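Local structure of catechol 1,2-dioxygenase (5TD3) at residues P158-A169 and L189-G199. The protein is a catechol 1,2-dioxygenase, which probably opens the ring of catechol between its two hydroxyl-bearing carbons with molecular oxygen to give cis,cis-muconate. Numbering follows the deposited sequence. Where two conformers were deposited one is given.
Sequences PVAGALVECWHA and LRGAVRTGADG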
loop_
_atom_site.group_PDB
_atom_site.type_symbol
_atom_site.label_atom_id
_atom_site.label_comp_id
_atom_site.label_asym_id
_atom_site.label_seq_id
_atom_site.Cartn_x
_atom_site.Cartn_y
_atom_site.Cartn_z
ATOM N N PRO A 158 -7.139 32.856 30.236
ATOM C CA PRO A 158 -8.047 32.568 29.121
ATOM C C PRO A 158 -7.468 33.076 27.810
ATOM O O PRO A 158 -6.808 34.117 27.758
ATOM C CB PRO A 158 -9.331 33.316 29.495
ATOM C CG PRO A 158 -9.250 33.516 30.974
ATOM C CD PRO A 158 -7.784 33.660 31.288
ATOM N N VAL A 159 -7.727 32.323 26.747
ATOM C CA VAL A 159 -7.268 32.646 25.404
ATOM C C VAL A 159 -8.471 33.110 24.606
ATOM O O VAL A 159 -9.402 32.331 24.375
ATOM C CB VAL A 159 -6.605 31.436 24.738
ATOM C CG1 VAL A 159 -6.192 31.771 23.321
ATOM C CG2 VAL A 159 -5.400 30.999 25.554
ATOM N N ALA A 160 -8.454 34.366 24.177
ATOM C CA ALA A 160 -9.549 34.910 23.387
ATOM C C ALA A 160 -9.242 34.762 21.906
ATOM O O ALA A 160 -8.088 34.851 21.479
ATOM C CB ALA A 160 -9.791 36.386 23.722
ATOM N N GLY A 161 -10.291 34.529 21.118
ATOM C CA GLY A 161 -10.118 34.355 19.693
ATOM C C GLY A 161 -9.591 33.009 19.263
ATOM O O GLY A 161 -9.216 32.853 18.094
ATOM N N ALA A 162 -9.525 32.036 20.168
ATOM C CA ALA A 162 -9.152 30.687 19.775
ATOM C C ALA A 162 -10.294 30.039 18.995
ATOM O O ALA A 162 -11.472 30.304 19.244
ATOM C CB ALA A 162 -8.802 29.858 21.007
ATOM N N LEU A 163 -9.931 29.189 18.026
ATOM C CA LEU A 163 -10.886 28.495 17.167
ATOM C C LEU A 163 -10.960 27.034 17.593
ATOM O O LEU A 163 -10.023 26.270 17.362
ATOM C CB LEU A 163 -10.478 28.619 15.704
ATOM C CG LEU A 163 -11.466 27.957 14.739
ATOM C CD1 LEU A 163 -12.791 28.686 14.747
ATOM C CD2 LEU A 163 -10.902 27.857 13.329
ATOM N N VAL A 164 -12.061 26.650 18.222
ATOM C CA VAL A 164 -12.251 25.296 18.724
ATOM C C VAL A 164 -13.145 24.578 17.729
ATOM O O VAL A 164 -14.313 24.942 17.561
ATOM C CB VAL A 164 -12.858 25.296 20.135
ATOM C CG1 VAL A 164 -13.103 23.870 20.588
ATOM C CG2 VAL A 164 -11.929 26.004 21.123
ATOM N N GLU A 165 -12.601 23.565 17.056
ATOM C CA GLU A 165 -13.331 22.808 16.053
ATOM C C GLU A 165 -13.678 21.428 16.592
ATOM O O GLU A 165 -12.871 20.804 17.279
ATOM C CB GLU A 165 -12.511 22.653 14.775
ATOM C CG GLU A 165 -12.089 23.928 14.105
ATOM C CD GLU A 165 -11.268 23.633 12.873
ATOM O OE1 GLU A 165 -11.831 23.052 11.942
ATOM O OE2 GLU A 165 -10.070 23.981 12.829
ATOM N N CYS A 166 -14.873 20.964 16.267
ATOM C CA CYS A 166 -15.429 19.735 16.812
ATOM C C CYS A 166 -15.969 18.887 15.671
ATOM O O CYS A 166 -16.637 19.415 14.777
ATOM C CB CYS A 166 -16.572 20.067 17.781
ATOM S SG CYS A 166 -17.318 18.672 18.632
ATOM N N TRP A 167 -15.708 17.580 15.699
ATOM C CA TRP A 167 -16.464 16.689 14.821
ATOM C C TRP A 167 -16.604 15.335 15.497
ATOM O O TRP A 167 -15.727 14.910 16.250
ATOM C CB TRP A 167 -15.826 16.542 13.419
ATOM C CG TRP A 167 -14.432 15.897 13.328
ATOM C CD1 TRP A 167 -14.131 14.650 12.849
ATOM C CD2 TRP A 167 -13.169 16.512 13.643
ATOM N NE1 TRP A 167 -12.770 14.442 12.876
ATOM C CE2 TRP A 167 -12.160 15.571 13.358
ATOM C CE3 TRP A 167 -12.801 17.766 14.160
ATOM C CZ2 TRP A 167 -10.807 15.833 13.571
ATOM C CZ3 TRP A 167 -11.457 18.032 14.366
ATOM C CH2 TRP A 167 -10.472 17.073 14.074
ATOM N N HIS A 168 -17.736 14.677 15.250
ATOM C CA HIS A 168 -17.991 13.380 15.864
ATOM C C HIS A 168 -19.103 12.675 15.098
ATOM O O HIS A 168 -19.732 13.243 14.197
ATOM C CB HIS A 168 -18.340 13.522 17.355
ATOM C CG HIS A 168 -19.648 14.202 17.603
ATOM N ND1 HIS A 168 -20.859 13.545 17.521
ATOM C CD2 HIS A 168 -19.934 15.488 17.909
ATOM C CE1 HIS A 168 -21.835 14.399 17.783
ATOM N NE2 HIS A 168 -21.302 15.585 18.022
ATOM N N ALA A 169 -19.334 11.423 15.476
ATOM C CA ALA A 169 -20.251 10.528 14.775
ATOM C C ALA A 169 -21.683 10.646 15.306
ATOM O O ALA A 169 -21.937 11.201 16.382
ATOM C CB ALA A 169 -19.764 9.084 14.901
ATOM N N LEU A 189 -22.992 17.496 12.718
ATOM C CA LEU A 189 -22.124 17.167 13.851
ATOM C C LEU A 189 -20.696 17.670 13.634
ATOM O O LEU A 189 -19.728 17.083 14.131
ATOM C CB LEU A 189 -22.146 15.660 14.150
ATOM C CG LEU A 189 -23.576 15.117 14.234
ATOM C CD1 LEU A 189 -23.528 13.607 14.395
ATOM C CD2 LEU A 189 -24.367 15.765 15.372
ATOM N N ARG A 190 -20.551 18.782 12.911
ATOM C CA ARG A 190 -19.253 19.409 12.691
ATOM C C ARG A 190 -19.410 20.912 12.867
ATOM O O ARG A 190 -20.302 21.514 12.271
ATOM C CB ARG A 190 -18.717 19.111 11.281
ATOM C CG ARG A 190 -18.545 17.622 10.969
ATOM C CD ARG A 190 -18.091 17.408 9.542
ATOM N NE ARG A 190 -17.915 15.980 9.240
ATOM C CZ ARG A 190 -16.797 15.291 9.470
ATOM N NH1 ARG A 190 -15.728 15.874 10.003
ATOM N NH2 ARG A 190 -16.750 13.993 9.170
ATOM N N GLY A 191 -18.573 21.516 13.694
ATOM C CA GLY A 191 -18.729 22.952 13.871
ATOM C C GLY A 191 -17.538 23.519 14.604
ATOM O O GLY A 191 -16.762 22.789 15.220
ATOM N N ALA A 192 -17.456 24.842 14.602
ATOM C CA ALA A 192 -16.350 25.536 15.249
ATOM C C ALA A 192 -16.889 26.716 16.041
ATOM O O ALA A 192 -17.834 27.384 15.609
ATOM C CB ALA A 192 -15.302 26.020 14.236
ATOM N N VAL A 193 -16.319 26.918 17.227
ATOM C CA VAL A 193 -16.621 28.048 18.097
ATOM C C VAL A 193 -15.372 28.909 18.263
ATOM O O VAL A 193 -14.273 28.382 18.486
ATOM C CB VAL A 193 -17.133 27.574 19.469
ATOM C CG1 VAL A 193 -17.111 28.717 20.467
ATOM C CG2 VAL A 193 -18.536 27.012 19.341
ATOM N N ARG A 194 -15.542 30.228 18.147
ATOM C CA ARG A 194 -14.491 31.196 18.444
ATOM C C ARG A 194 -14.696 31.711 19.864
ATOM O O ARG A 194 -15.763 32.245 20.182
ATOM C CB ARG A 194 -14.511 32.356 17.448
ATOM C CG ARG A 194 -13.222 32.538 16.659
ATOM C CD ARG A 194 -13.192 33.891 15.959
ATOM N NE ARG A 194 -14.404 34.139 15.183
ATOM C CZ ARG A 194 -14.474 34.100 13.856
ATOM N NH1 ARG A 194 -13.397 33.823 13.135
ATOM N NH2 ARG A 194 -15.626 34.344 13.249
ATOM N N THR A 195 -13.685 31.553 20.711
ATOM C CA THR A 195 -13.832 31.970 22.094
ATOM C C THR A 195 -13.865 33.489 22.193
ATOM O O THR A 195 -13.214 34.204 21.424
ATOM C CB THR A 195 -12.696 31.420 22.956
ATOM O OG1 THR A 195 -11.449 31.978 22.514
ATOM C CG2 THR A 195 -12.650 29.904 22.866
ATOM N N GLY A 196 -14.635 33.978 23.151
ATOM C CA GLY A 196 -14.645 35.387 23.483
ATOM C C GLY A 196 -13.562 35.724 24.485
ATOM O O GLY A 196 -12.605 34.971 24.689
ATOM N N ALA A 197 -13.732 36.875 25.137
ATOM C CA ALA A 197 -12.702 37.360 26.047
ATOM C C ALA A 197 -12.503 36.425 27.231
ATOM O O ALA A 197 -11.397 36.351 27.787
ATOM C CB ALA A 197 -13.051 38.769 26.527
ATOM N N ASP A 198 -13.558 35.738 27.657
ATOM C CA ASP A 198 -13.450 34.825 28.787
ATOM C C ASP A 198 -12.872 33.465 28.403
ATOM O O ASP A 198 -12.704 32.606 29.280
ATOM C CB ASP A 198 -14.822 34.650 29.452
ATOM C CG ASP A 198 -15.903 34.195 28.480
ATOM O OD1 ASP A 198 -15.580 33.684 27.389
ATOM O OD2 ASP A 198 -17.095 34.351 28.820
ATOM N N GLY A 199 -12.548 33.254 27.131
ATOM C CA GLY A 199 -11.985 31.991 26.693
ATOM C C GLY A 199 -12.958 30.836 26.614
ATOM O O GLY A 199 -12.529 29.697 26.396
#
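Strands 163-167 and 190-194 are antiparallel neighbours in a mixed sheet of the dioxygenase domain. Val164 and Val193 form a hydrogen-bonded pair, as do Cys166 and Gly191. Val164 N reaches Val193 O at 2.8 Å, nearly straight at 172°. Between these pairs, Ala192 CA lies 3.1 Å from Val164 O in a CA-H...O contact. Beyond the strand, Thr195 clamps the loop 158-162. Its OG1 donates to Val159 O at 2.8 Å and accepts from Ala162 N at 3.0 Å. With chi1 at 64°, OG1 sits between the backbone N and the carbonyl carbon of Thr195, facing that loop. Thr195 O also takes Gly161 N, which comes from above the carbonyl plane.

The sheet packs against a second one, as in the beta-sandwich core of intradiol dioxygenases. Val164, Cys166 and Val193 face this interior. Trp167 and Arg190 share the other face, near the zinc site of Tyr175, His235 and His237, the last of which stacks on the Trp167 ring. Arg190 NH1 comes obliquely to the Trp167 ring, 3.5 Å from CD1, with the ring and guanidinium planes 17° apart. Hydrogen bonds to the carbonyls of Leu120 and Ser176 hold the guanidinium there.

At the far end Leu189 CB lies over one face of the His168 ring, 4.0 Å from its centroid, a CH-pi contact. His168 ND1 donates to Ala169 O and NE2 is hydrogen-bonded to Thr205 OG1; together they fix the ring's rotation.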